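Local atomic coordinates of D-hydantoinase (Ralstonia pickettii, PDB entry 1NFG), a protein that probably catalyses the stereospecific hydrolysis of the cyclic amide bond of D-hydantoin derivatives, using a pair of zinc ions in each subunit. Residues 346-349 and 350-353; 193-197 and 198-202. All blocks are in the same frame, centred on the assembly; numbering follows the deposited sequence.

Interaction 1. Residues 346-349 and 350-353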
loop_
_atom_site.group_PDB
_atom_site.type_symbol
_atom_site.label_atom_id
_atom_site.label_comp_id
_atom_site.label_asym_id
_atom_site.label_seq_id
_atom_site.Cartn_x
_atom_site.Cartn_y
_atom_site.Cartn_z
ATOM N N MET A 346 -8.941 -7.147 31.440
ATOM C CA MET A 346 -9.164 -7.534 30.053
ATOM C C MET A 346 -7.898 -7.428 29.199
ATOM O O MET A 346 -7.570 -8.343 28.448
ATOM C CB MET A 346 -10.278 -6.677 29.454
ATOM C CG MET A 346 -11.642 -6.964 30.043
ATOM S SD MET A 346 -12.162 -8.664 29.727
ATOM C CE MET A 346 -11.679 -9.383 31.173
ATOM N N VAL A 347 -7.185 -6.316 29.308
ATOM C CA VAL A 347 -5.964 -6.147 28.539
ATOM C C VAL A 347 -4.928 -7.162 29.012
ATOM O O VAL A 347 -4.178 -7.719 28.204
ATOM C CB VAL A 347 -5.393 -4.719 28.696
ATOM C CG1 VAL A 347 -3.997 -4.635 28.088
ATOM C CG2 VAL A 347 -6.328 -3.713 28.028
ATOM N N TYR A 348 -4.902 -7.408 30.323
ATOM C CA TYR A 348 -3.958 -8.352 30.913
ATOM C C TYR A 348 -4.131 -9.771 30.366
ATOM O O TYR A 348 -3.166 -10.536 30.297
ATOM C CB TYR A 348 -4.102 -8.383 32.439
ATOM C CG TYR A 348 -3.099 -9.301 33.121
ATOM C CD1 TYR A 348 -1.766 -8.911 33.285
ATOM C CD2 TYR A 348 -3.466 -10.584 33.533
ATOM C CE1 TYR A 348 -0.822 -9.777 33.837
ATOM C CE2 TYR A 348 -2.532 -11.455 34.081
ATOM C CZ TYR A 348 -1.213 -11.047 34.227
ATOM O OH TYR A 348 -0.280 -11.920 34.727
ATOM N N GLN A 349 -5.349 -10.134 29.987
ATOM C CA GLN A 349 -5.566 -11.473 29.457
ATOM C C GLN A 349 -4.718 -11.667 28.203
ATOM O O GLN A 349 -4.410 -12.790 27.815
ATOM C CB GLN A 349 -7.048 -11.694 29.135
ATOM C CG GLN A 349 -7.955 -11.524 30.337
ATOM C CD GLN A 349 -7.487 -12.335 31.532
ATOM O OE1 GLN A 349 -7.532 -13.567 31.520
ATOM N NE2 GLN A 349 -7.025 -11.643 32.572
ATOM N N GLY A 350 -4.336 -10.559 27.582
ATOM C CA GLY A 350 -3.527 -10.632 26.384
ATOM C C GLY A 350 -2.126 -11.126 26.681
ATOM O O GLY A 350 -1.470 -11.711 25.815
ATOM N N VAL A 351 -1.649 -10.888 27.899
ATOM C CA VAL A 351 -0.316 -11.349 28.241
ATOM C C VAL A 351 -0.435 -12.841 28.522
ATOM O O VAL A 351 0.494 -13.602 28.272
ATOM C CB VAL A 351 0.291 -10.580 29.472
ATOM C CG1 VAL A 351 -0.452 -9.278 29.695
ATOM C CG2 VAL A 351 0.285 -11.440 30.707
ATOM N N ASN A 352 -1.594 -13.258 29.015
ATOM C CA ASN A 352 -1.825 -14.668 29.298
ATOM C C ASN A 352 -1.798 -15.486 28.014
ATOM O O ASN A 352 -1.356 -16.630 28.008
ATOM C CB ASN A 352 -3.185 -14.871 29.966
ATOM C CG ASN A 352 -3.162 -14.582 31.447
ATOM O OD1 ASN A 352 -4.215 -14.515 32.094
ATOM N ND2 ASN A 352 -1.964 -14.416 32.002
ATOM N N GLU A 353 -2.268 -14.898 26.921
ATOM C CA GLU A 353 -2.322 -15.615 25.662
ATOM C C GLU A 353 -1.206 -15.292 24.691
ATOM O O GLU A 353 -1.333 -15.533 23.491
ATOM C CB GLU A 353 -3.665 -15.368 25.015
ATOM C CG GLU A 353 -4.781 -15.725 25.938
ATOM C CD GLU A 353 -6.119 -15.369 25.364
ATOM O OE1 GLU A 353 -6.322 -14.179 25.035
ATOM O OE2 GLU A 353 -6.970 -16.279 25.241
#
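V351 lays its CG2 methyl over one face of the Y348 ring, three residues earlier in the same helix. The methyl is 4.0 Å from the ring centroid, 25° off the normal and displaced toward the rim beside CE1, a CH-pi contact. Y348 has CG anti to its own nitrogen (chi1 -177°), which swings the ring forward alongside the last turn although its CB starts off away from it. On the same side of the ring plane, farther round toward CE2, the N352 amide comes in obliquely, the two planes 80° apart. Q349 and N352 run side by side in the same direction, their amide planes perpendicular.

The backbone under these side chains is the C-terminal turn of helix 343-352, and it tightens there. G350 N bonds to V347 O at 2.9 Å, and V351 N bonds to Y348 O at the same 2.9 Å; both are i to i-3 pairs of 3-10 type. Y348 O also receives a weak bond from N352 N. The i to i-4 pattern returns in E353 N to Q349 O, 3.1 Å, after which E353 leaves helical geometry.

Farther out, the bent side chain of Q349 is held at both ends of its amide: NE2 donates to the carbonyl of M345 and OE1 accepts from the backbone N of K421. This fixes the amide, with NE2 at the rim of the Y348 ring and in its plane. F361 meets the Y348 ring edge-to-face, and W393 also touches it. Helix 343-352 is thus packed against helix 358-372 through V347, Y348 and V351, while M346, Q349 and N352 rest on strand 419-429.

Interaction 2. Residues 193-197 and 198-202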
loop_
_atom_site.group_PDB
_atom_site.type_symbol
_atom_site.label_atom_id
_atom_site.label_comp_id
_atom_site.label_asym_id
_atom_site.label_seq_id
_atom_site.Cartn_x
_atom_site.Cartn_y
_atom_site.Cartn_z
ATOM N N ASP A 193 -30.335 7.008 8.068
ATOM C CA ASP A 193 -31.663 7.360 7.582
ATOM C C ASP A 193 -32.186 6.399 6.520
ATOM O O ASP A 193 -33.372 6.048 6.511
ATOM C CB ASP A 193 -31.647 8.784 7.034
ATOM C CG ASP A 193 -31.201 9.789 8.068
ATOM O OD1 ASP A 193 -31.488 9.569 9.269
ATOM O OD2 ASP A 193 -30.571 10.799 7.683
ATOM N N LYS A 194 -31.300 5.977 5.625
ATOM C CA LYS A 194 -31.672 5.051 4.568
ATOM C C LYS A 194 -32.201 3.761 5.193
ATOM O O LYS A 194 -33.205 3.218 4.743
ATOM C CB LYS A 194 -30.456 4.770 3.685
ATOM C CG LYS A 194 -30.748 4.051 2.376
ATOM C CD LYS A 194 -29.518 4.104 1.469
ATOM C CE LYS A 194 -29.717 3.378 0.142
ATOM N NZ LYS A 194 -28.507 3.527 -0.732
ATOM N N PHE A 195 -31.533 3.282 6.240
ATOM C CA PHE A 195 -31.948 2.059 6.919
ATOM C C PHE A 195 -33.307 2.202 7.587
ATOM O O PHE A 195 -34.169 1.331 7.460
ATOM C CB PHE A 195 -30.929 1.655 7.982
ATOM C CG PHE A 195 -29.779 0.853 7.453
ATOM C CD1 PHE A 195 -30.002 -0.297 6.704
ATOM C CD2 PHE A 195 -28.467 1.231 7.725
ATOM C CE1 PHE A 195 -28.935 -1.062 6.231
ATOM C CE2 PHE A 195 -27.392 0.473 7.258
ATOM C CZ PHE A 195 -27.626 -0.674 6.509
ATOM N N VAL A 196 -33.488 3.297 8.315
ATOM C CA VAL A 196 -34.741 3.532 9.009
ATOM C C VAL A 196 -35.872 3.658 8.004
ATOM O O VAL A 196 -36.971 3.158 8.234
ATOM C CB VAL A 196 -34.659 4.801 9.872
ATOM C CG1 VAL A 196 -36.005 5.094 10.500
ATOM C CG2 VAL A 196 -33.619 4.610 10.958
ATOM N N ALA A 197 -35.598 4.318 6.885
ATOM C CA ALA A 197 -36.602 4.486 5.841
ATOM C C ALA A 197 -37.059 3.122 5.314
ATOM O O ALA A 197 -38.218 2.950 4.940
ATOM C CB ALA A 197 -36.035 5.322 4.703
ATOM N N GLU A 198 -36.142 2.159 5.280
ATOM C CA GLU A 198 -36.457 0.813 4.806
ATOM C C GLU A 198 -37.060 -0.018 5.929
ATOM O O GLU A 198 -37.252 -1.226 5.786
ATOM C CB GLU A 198 -35.194 0.119 4.293
ATOM C CG GLU A 198 -34.698 0.598 2.939
ATOM C CD GLU A 198 -33.249 0.204 2.682
ATOM O OE1 GLU A 198 -32.838 -0.890 3.138
ATOM O OE2 GLU A 198 -32.526 0.985 2.020
ATOM N N GLY A 199 -37.339 0.630 7.053
ATOM C CA GLY A 199 -37.922 -0.070 8.181
ATOM C C GLY A 199 -36.946 -0.886 9.009
ATOM O O GLY A 199 -37.366 -1.661 9.870
ATOM N N LYS A 200 -35.647 -0.729 8.758
ATOM C CA LYS A 200 -34.631 -1.464 9.515
ATOM C C LYS A 200 -34.267 -0.673 10.770
ATOM O O LYS A 200 -33.586 0.351 10.695
ATOM C CB LYS A 200 -33.399 -1.703 8.640
ATOM C CG LYS A 200 -33.665 -2.694 7.518
ATOM C CD LYS A 200 -32.437 -2.940 6.662
ATOM C CE LYS A 200 -32.702 -4.024 5.634
ATOM N NZ LYS A 200 -33.834 -3.631 4.757
ATOM N N THR A 201 -34.715 -1.163 11.924
ATOM C CA THR A 201 -34.484 -0.464 13.182
ATOM C C THR A 201 -33.754 -1.201 14.310
ATOM O O THR A 201 -33.481 -0.608 15.359
ATOM C CB THR A 201 -35.818 0.052 13.723
ATOM O OG1 THR A 201 -36.723 -1.049 13.896
ATOM C CG2 THR A 201 -36.422 1.056 12.746
ATOM N N ALA A 202 -33.438 -2.476 14.109
ATOM C CA ALA A 202 -32.728 -3.248 15.128
ATOM C C ALA A 202 -31.329 -2.672 15.400
ATOM O O ALA A 202 -30.778 -1.933 14.582
ATOM C CB ALA A 202 -32.618 -4.700 14.692
#
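K200 N and G199 N reach back to F195 O and V196 O to close helix 185-197 with a Schellman motif. The first bond measures 2.8 Å and spans five residues; the second, also 2.8 Å, spans three. G199 is the C' residue, and its positive phi of 79° turns the chain out of the helix. E198 N bonds to K194 O at 3.2 Å and more weakly to F195 O, which therefore takes two donors.

Apolar contact follows the same reversal. The aliphatic part of K200 crosses the F195 ring obliquely, CD lying 3.6 Å from CD1 of F195. Y205 of helix 204-208 meets both residues.

The charged groups gather round E198, which is exposed. K200 bends at its last torsion (chi4 59°), bringing NZ to 3.3 Å from OE1 of E198 in a weak, hydrogen-bonded salt bridge. K194 and E198 run side by side, with CG of K194 near OE2, but the K194 ammonium bonds to the hydroxyl of Y190.

Backbone bonds thus define the helix end, while the weak salt bridge at this exposed site probably adds only modestly to its stability.

Interaction 2 precedes interaction 1 along the chain, and both belong to the amidohydrolase part of this TIM-barrel enzyme. Their centres are about 38 Å apart and their nearest atoms about 25 Å, so they do not touch. Each marks the C-terminal end of a helix, 185-197 in interaction 2 and 343-352 in interaction 1, but the settings differ. Residues 193-202 lie at the surface, far from the zinc and substrate sites, where K194 packs on D169 of the second subunit. Residues 346-353 are partly buried between helix 358-372 and strand 419-429, with the V347 side chain about 12 Å from that of the zinc ligand H57. The two helix ends therefore belong to separate local packing environments.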